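Local coordinates for toxin-antitoxin system toxin HepN family (Shewanella oneidensis MR-1, PDB 6M6U), which cleaves mRNA as the bacteriostatic toxin of a type VII toxin-antitoxin system and is neutralised by its cognate antitoxin MntA, mostly by tri-AMPylation, at the interface of chains A and B and the interface of chains C and A. Coordinates in Å, arbitrary orientation; residue numbers count along the deposited sequence, not the author numbering. Chains: chain A, Toxin-antitoxin system toxin HepN family; chain B/C, Toxin-antitoxin system antitoxin MntA family.

Contact 1: the interface of chains A and B. Residues chain A 3-4, 7; chain B 81, 85, 111, 118.
A:Asp3 meets B:Tyr111 and B:Arg118 from the first turn of toxin helix 3-23, where its backbone is already helical (phi/psi -72°/-28°), while the two partners come from the long C-terminal antitoxin helix 97-125. The carboxylate is shared between them, one oxygen each. B:Tyr111 reaches it tip to tip, its phenol OH giving a hydrogen bond of 2.6 Å to A:Asp3 OD2, with the ring plane steeply inclined to the carboxylate. B:Arg118 brings the guanidinium NH2 to within 2.7 Å of A:Asp3 OD1, a salt bridge and hydrogen bond. Both donors come from the syn side and sit out of the carboxylate plane, the arginine somewhat more. B:Arg118 starts about two turns further along the helix and runs extended from CG to NE. A short acid suits this place because two different donors can hold its two oxygens and fix its rotation. Helix 80-89 adds the apolar part: with CG1 anti to the backbone N (chi1 163°), B:Val81 sets that methyl 3.7 Å from A:Asp3 CB. The patch joins toxin to antitoxin within their heterooctamer. At its margin, the extended side chain of B:Gln85 brings its amide OE1 to 4.1 Å from the terminal methyl CD1 of A:Ile4.

Contact 2: the interface of chains C and A. Residues chain C 55-56; chain A 92, 96, 99, 108, 111, 115.
C:Trp56 and A:Ile111 each hold the touching group anti to the backbone N, CG of the tryptophan (chi1 -173°) and CG2 of the isoleucine, which points indole and methyl at each other; chi2 of 86° stands the ring roughly across its stem. That methyl lies over one face of the indole, 3.3 Å from the centroid of the five-membered ring, a CH-pi contact that also takes in part of the six-membered ring. The other branch of A:Ile111 carries CD1 alongside the tryptophan stem, 3.6 Å from C:Trp56 CB. A beta-branched residue suits the place, since one arm covers the ring and the other packs beside it. Tryptophan suits its own place because the broad indole offers this face while its rim meets other groups: A:Ile99 CD1 approaches C:Trp56 NE1 at 3.9 Å, and the backbone carbonyl O of A:Lys92 lies 3.6 Å from C:Trp56 CH2. A:Leu96 CD2 and A:Val115 CG2 touch more loosely. C:Arg55 bends at chi3 and brings NH2 to 3.9 Å from A:Ile111 CD1. The tryptophan projects from antitoxin helix 52-66 against toxin helix 109-130, the end of helix 84-94 and the 3-10 turn 95-98. A:Ile99 belongs to the RX(4)HXY motif, placing this apolar docking site beside the ribonuclease centre.

Contact 3: the interface of chains C and A. Residues chain C 64, 67-68; chain A 67-68, 70-71, 91.
The guanidinium of A:Arg70 has the carbonyl O of C:Ser68 over one face, 3.8 Å above its plane and offset toward the rim; the carboxylate of C:Asp67, the other flat group, receives the hydroxyl of A:Ser68 at OD1 through its syn lone pair. A:Ser68 OG donates this hydrogen bond, but the modelled 2.4 Å to C:Asp67 OD1 is very short and its exact length is doubtful. C:Asp67 has CG anti to the backbone N (chi1 -169°), which sends the acid across to the toxin from the loop after antitoxin helix 52-66. A:Ser68 stands just before helix 69-78 with OG between its backbone N and carbonyl carbon (chi1 72°), where it also accepts a hydrogen bond from the backbone N-H of A:Asp71 (N to OG 2.9 Å), in the manner of a helix N-cap. A serine suits this place because one hydroxyl can accept from its own helix start and donate to the antitoxin. A:Asp71 OD2 accepts a 2.6 Å hydrogen bond from the backbone N of A:Gln67 through its anti lone pair, tying the residue before the cap to the first turn. The field around C:Asp67 is mixed: A:Arg70 and, more distantly, A:Lys91 may offset the nearby A:Asp71. The extended chain of A:Lys91 lays its methylenes beside C:Ser64, whose hydroxyl OG lies 3.8 Å from A:Lys91 CD.

Contact 1: the interface of chains A and B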
loop_
_atom_site.group_PDB
_atom_site.type_symbol
_atom_site.label_atom_id
_atom_site.label_comp_id
_atom_site.label_asym_id
_atom_site.label_seq_id
_atom_site.Cartn_x
_atom_site.Cartn_y
_atom_site.Cartn_z
ATOM N N ASP A 3 -12.321 12.728 17.604
ATOM C CA ASP A 3 -11.017 12.077 17.633
ATOM C C ASP A 3 -10.663 11.424 16.303
ATOM O O ASP A 3 -9.475 11.304 15.980
ATOM C CB ASP A 3 -10.973 11.052 18.763
ATOM C CG ASP A 3 -10.783 11.701 20.115
ATOM O OD1 ASP A 3 -9.927 12.605 20.217
ATOM O OD2 ASP A 3 -11.499 11.326 21.067
ATOM N N ILE A 4 -11.662 10.994 15.524
ATOM C CA ILE A 4 -11.373 10.435 14.206
ATOM C C ILE A 4 -10.748 11.499 13.312
ATOM O O ILE A 4 -9.671 11.298 12.741
ATOM C CB ILE A 4 -12.644 9.838 13.571
ATOM C CG1 ILE A 4 -12.995 8.495 14.221
ATOM C CG2 ILE A 4 -12.452 9.657 12.066
ATOM C CD1 ILE A 4 -12.080 7.356 13.798
ATOM N N ASN A 7 -7.219 12.412 14.707
ATOM C CA ASN A 7 -6.172 11.412 14.527
ATOM C C ASN A 7 -5.793 11.269 13.059
ATOM O O ASN A 7 -4.610 11.106 12.732
ATOM C CB ASN A 7 -6.616 10.069 15.109
ATOM C CG ASN A 7 -6.694 10.096 16.630
ATOM O OD1 ASN A 7 -6.070 10.941 17.275
ATOM N ND2 ASN A 7 -7.447 9.165 17.208
ATOM N N VAL B 81 -8.765 6.770 23.945
ATOM C CA VAL B 81 -9.552 7.332 22.848
ATOM C C VAL B 81 -10.437 6.259 22.222
ATOM O O VAL B 81 -11.647 6.451 22.039
ATOM C CB VAL B 81 -8.621 7.965 21.800
ATOM C CG1 VAL B 81 -9.360 8.173 20.483
ATOM C CG2 VAL B 81 -8.055 9.277 22.322
ATOM N N GLN B 85 -14.609 5.733 22.055
ATOM C CA GLN B 85 -15.417 5.606 20.843
ATOM C C GLN B 85 -16.346 4.400 20.932
ATOM O O GLN B 85 -17.540 4.496 20.619
ATOM C CB GLN B 85 -14.523 5.504 19.607
ATOM C CG GLN B 85 -15.331 5.407 18.309
ATOM C CD GLN B 85 -14.485 5.101 17.078
ATOM O OE1 GLN B 85 -13.255 5.169 17.108
ATOM N NE2 GLN B 85 -15.152 4.759 15.985
ATOM N N TYR B 111 -11.234 8.997 30.035
ATOM C CA TYR B 111 -11.225 9.887 28.880
ATOM C C TYR B 111 -11.342 11.343 29.312
ATOM O O TYR B 111 -10.695 12.224 28.732
ATOM C CB TYR B 111 -12.346 9.517 27.907
ATOM C CG TYR B 111 -12.309 10.335 26.638
ATOM C CD1 TYR B 111 -13.087 11.477 26.501
ATOM C CD2 TYR B 111 -11.470 9.979 25.586
ATOM C CE1 TYR B 111 -13.052 12.232 25.348
ATOM C CE2 TYR B 111 -11.428 10.727 24.422
ATOM C CZ TYR B 111 -12.221 11.856 24.312
ATOM O OH TYR B 111 -12.182 12.616 23.168
ATOM N N ARG B 118 -4.543 16.717 27.847
ATOM C CA ARG B 118 -4.027 16.903 26.497
ATOM C C ARG B 118 -4.734 18.012 25.729
ATOM O O ARG B 118 -4.491 18.165 24.525
ATOM C CB ARG B 118 -4.132 15.595 25.715
ATOM C CG ARG B 118 -5.559 15.266 25.333
ATOM C CD ARG B 118 -5.650 14.002 24.520
ATOM N NE ARG B 118 -6.999 13.826 24.004
ATOM C CZ ARG B 118 -7.300 13.072 22.951
ATOM N NH1 ARG B 118 -6.335 12.426 22.302
ATOM N NH2 ARG B 118 -8.562 12.973 22.550
#

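Contact 2: the interface of chains C and A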
loop_
_atom_site.group_PDB
_atom_site.type_symbol
_atom_site.label_atom_id
_atom_site.label_comp_id
_atom_site.label_asym_id
_atom_site.label_seq_id
_atom_site.Cartn_x
_atom_site.Cartn_y
_atom_site.Cartn_z
ATOM N N ARG C 55 0.305 11.645 -19.183
ATOM C CA ARG C 55 -0.545 10.475 -19.370
ATOM C C ARG C 55 -1.231 10.083 -18.067
ATOM O O ARG C 55 -2.432 9.779 -18.051
ATOM C CB ARG C 55 0.291 9.311 -19.908
ATOM C CG ARG C 55 -0.457 7.998 -20.028
ATOM C CD ARG C 55 0.510 6.829 -19.970
ATOM N NE ARG C 55 1.338 6.900 -18.768
ATOM C CZ ARG C 55 0.938 6.507 -17.562
ATOM N NH1 ARG C 55 -0.280 6.010 -17.391
ATOM N NH2 ARG C 55 1.753 6.611 -16.521
ATOM N N TRP C 56 -0.479 10.090 -16.966
ATOM C CA TRP C 56 -1.042 9.757 -15.662
ATOM C C TRP C 56 -2.107 10.769 -15.252
ATOM O O TRP C 56 -3.198 10.392 -14.807
ATOM C CB TRP C 56 0.080 9.688 -14.630
ATOM C CG TRP C 56 -0.352 9.202 -13.295
ATOM C CD1 TRP C 56 -0.455 7.900 -12.889
ATOM C CD2 TRP C 56 -0.736 10.007 -12.171
ATOM N NE1 TRP C 56 -0.882 7.847 -11.582
ATOM C CE2 TRP C 56 -1.061 9.125 -11.119
ATOM C CE3 TRP C 56 -0.835 11.384 -11.954
ATOM C CZ2 TRP C 56 -1.480 9.577 -9.868
ATOM C CZ3 TRP C 56 -1.250 11.831 -10.710
ATOM C CH2 TRP C 56 -1.568 10.929 -9.685
ATOM N N LYS A 92 -7.269 12.943 -7.758
ATOM C CA LYS A 92 -6.090 12.411 -8.433
ATOM C C LYS A 92 -5.302 11.485 -7.520
ATOM O O LYS A 92 -4.732 10.492 -7.985
ATOM C CB LYS A 92 -5.188 13.549 -8.921
ATOM C CG LYS A 92 -5.806 14.463 -9.973
ATOM C CD LYS A 92 -4.886 15.647 -10.264
ATOM C CE LYS A 92 -5.571 16.701 -11.130
ATOM N NZ LYS A 92 -4.752 17.945 -11.268
ATOM N N LEU A 96 -3.498 6.675 -6.471
ATOM C CA LEU A 96 -2.228 6.178 -5.959
ATOM C C LEU A 96 -2.321 4.776 -5.368
ATOM O O LEU A 96 -1.296 4.090 -5.281
ATOM C CB LEU A 96 -1.663 7.139 -4.916
ATOM C CG LEU A 96 -1.099 8.423 -5.516
ATOM C CD1 LEU A 96 -0.829 9.446 -4.420
ATOM C CD2 LEU A 96 0.166 8.114 -6.306
ATOM N N ILE A 99 -0.651 2.467 -7.650
ATOM C CA ILE A 99 0.678 2.777 -8.171
ATOM C C ILE A 99 1.679 1.687 -7.803
ATOM O O ILE A 99 2.675 1.487 -8.511
ATOM C CB ILE A 99 1.143 4.164 -7.685
ATOM C CG1 ILE A 99 2.115 4.786 -8.696
ATOM C CG2 ILE A 99 1.792 4.078 -6.308
ATOM C CD1 ILE A 99 1.470 5.162 -10.021
ATOM N N ASN A 108 6.292 4.182 -13.425
ATOM C CA ASN A 108 5.472 4.791 -12.386
ATOM C C ASN A 108 6.287 5.581 -11.381
ATOM O O ASN A 108 5.712 6.354 -10.611
ATOM C CB ASN A 108 4.672 3.726 -11.633
ATOM C CG ASN A 108 3.402 3.347 -12.349
ATOM O OD1 ASN A 108 3.188 3.740 -13.497
ATOM N ND2 ASN A 108 2.553 2.572 -11.685
ATOM N N ILE A 111 6.113 9.133 -11.829
ATOM C CA ILE A 111 4.851 9.583 -11.254
ATOM C C ILE A 111 5.011 9.852 -9.762
ATOM O O ILE A 111 4.530 10.868 -9.245
ATOM C CB ILE A 111 3.747 8.543 -11.518
ATOM C CG1 ILE A 111 3.844 8.002 -12.949
ATOM C CG2 ILE A 111 2.385 9.128 -11.222
ATOM C CD1 ILE A 111 3.566 9.023 -14.015
ATOM N N VAL A 115 4.358 13.349 -7.731
ATOM C CA VAL A 115 3.418 13.532 -6.625
ATOM C C VAL A 115 4.119 14.151 -5.424
ATOM O O VAL A 115 3.601 15.084 -4.798
ATOM C CB VAL A 115 2.746 12.196 -6.255
ATOM C CG1 VAL A 115 1.946 12.355 -4.973
ATOM C CG2 VAL A 115 1.847 11.715 -7.386
#

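Contact 3: the interface of chains C and A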
loop_
_atom_site.group_PDB
_atom_site.type_symbol
_atom_site.label_atom_id
_atom_site.label_comp_id
_atom_site.label_asym_id
_atom_site.label_seq_id
_atom_site.Cartn_x
_atom_site.Cartn_y
_atom_site.Cartn_z
ATOM N N SER C 64 -11.849 10.536 -12.772
ATOM C CA SER C 64 -12.852 11.396 -12.153
ATOM C C SER C 64 -14.157 11.372 -12.939
ATOM O O SER C 64 -15.242 11.309 -12.350
ATOM C CB SER C 64 -12.312 12.822 -12.035
ATOM O OG SER C 64 -13.307 13.716 -11.567
ATOM N N ASP C 67 -15.814 7.981 -12.500
ATOM C CA ASP C 67 -15.971 7.601 -11.095
ATOM C C ASP C 67 -15.428 6.195 -10.843
ATOM O O ASP C 67 -16.067 5.352 -10.211
ATOM C CB ASP C 67 -17.434 7.717 -10.653
ATOM C CG ASP C 67 -17.603 7.585 -9.146
ATOM O OD1 ASP C 67 -16.701 8.033 -8.407
ATOM O OD2 ASP C 67 -18.632 7.027 -8.703
ATOM N N SER C 68 -14.226 5.941 -11.352
ATOM C CA SER C 68 -13.614 4.631 -11.190
ATOM C C SER C 68 -12.130 4.739 -11.500
ATOM O O SER C 68 -11.692 5.642 -12.216
ATOM C CB SER C 68 -14.280 3.584 -12.090
ATOM O OG SER C 68 -13.649 2.322 -11.956
ATOM N N GLN A 67 -20.876 7.520 -3.000
ATOM C CA GLN A 67 -20.952 6.367 -3.896
ATOM C C GLN A 67 -19.589 5.800 -4.271
ATOM O O GLN A 67 -19.533 4.764 -4.943
ATOM C CB GLN A 67 -21.708 6.720 -5.186
ATOM C CG GLN A 67 -23.132 7.169 -4.967
ATOM C CD GLN A 67 -23.826 6.366 -3.886
ATOM O OE1 GLN A 67 -23.948 5.144 -3.971
ATOM N NE2 GLN A 67 -24.267 7.055 -2.847
ATOM N N SER A 68 -18.498 6.446 -3.875
ATOM C CA SER A 68 -17.159 5.972 -4.202
ATOM C C SER A 68 -16.162 6.796 -3.407
ATOM O O SER A 68 -16.518 7.792 -2.772
ATOM C CB SER A 68 -16.856 6.086 -5.698
ATOM O OG SER A 68 -16.687 7.449 -6.060
ATOM N N ARG A 70 -13.890 8.704 -4.729
ATOM C CA ARG A 70 -13.867 10.031 -5.333
ATOM C C ARG A 70 -15.141 10.801 -5.015
ATOM O O ARG A 70 -15.087 12.004 -4.728
ATOM C CB ARG A 70 -13.656 9.911 -6.844
ATOM C CG ARG A 70 -12.259 9.428 -7.203
ATOM C CD ARG A 70 -12.113 9.089 -8.678
ATOM N NE ARG A 70 -10.744 8.673 -8.979
ATOM C CZ ARG A 70 -10.311 7.418 -8.909
ATOM N NH1 ARG A 70 -11.144 6.441 -8.557
ATOM N NH2 ARG A 70 -9.047 7.142 -9.192
ATOM N N ASP A 71 -16.294 10.122 -5.039
ATOM C CA ASP A 71 -17.557 10.784 -4.716
ATOM C C ASP A 71 -17.513 11.429 -3.337
ATOM O O ASP A 71 -18.163 12.456 -3.110
ATOM C CB ASP A 71 -18.716 9.791 -4.803
ATOM C CG ASP A 71 -20.075 10.472 -4.720
ATOM O OD1 ASP A 71 -20.259 11.527 -5.367
ATOM O OD2 ASP A 71 -20.960 9.955 -4.002
ATOM N N LYS A 91 -8.890 13.861 -5.669
ATOM C CA LYS A 91 -9.337 12.727 -6.475
ATOM C C LYS A 91 -8.182 12.110 -7.248
ATOM O O LYS A 91 -8.116 10.884 -7.398
ATOM C CB LYS A 91 -10.433 13.147 -7.444
ATOM C CG LYS A 91 -11.725 13.548 -6.793
ATOM C CD LYS A 91 -12.730 13.879 -7.860
ATOM C CE LYS A 91 -13.943 14.547 -7.280
ATOM N NZ LYS A 91 -14.961 14.758 -8.345
#

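Contacts 2 and 3 have centres about 16 Å apart and form one docking surface between toxin chain A and antitoxin chain C: both draw on antitoxin helix 52-66 and toxin helix 84-94. Contact 1 lies about 33 Å from contact 2 and 29 Å from contact 3, at the start of toxin helix 3-23, and engages antitoxin chain B instead. Toxin chain A therefore bridges both antitoxins of the six-toxin, two-antitoxin assembly. The centres of contacts 2 and 3 lie about 8 Å and 7 Å from A:Arg97 but 9 Å and 19 Å from A:His102, so mainly contact 2 may affect access to the catalytic motif.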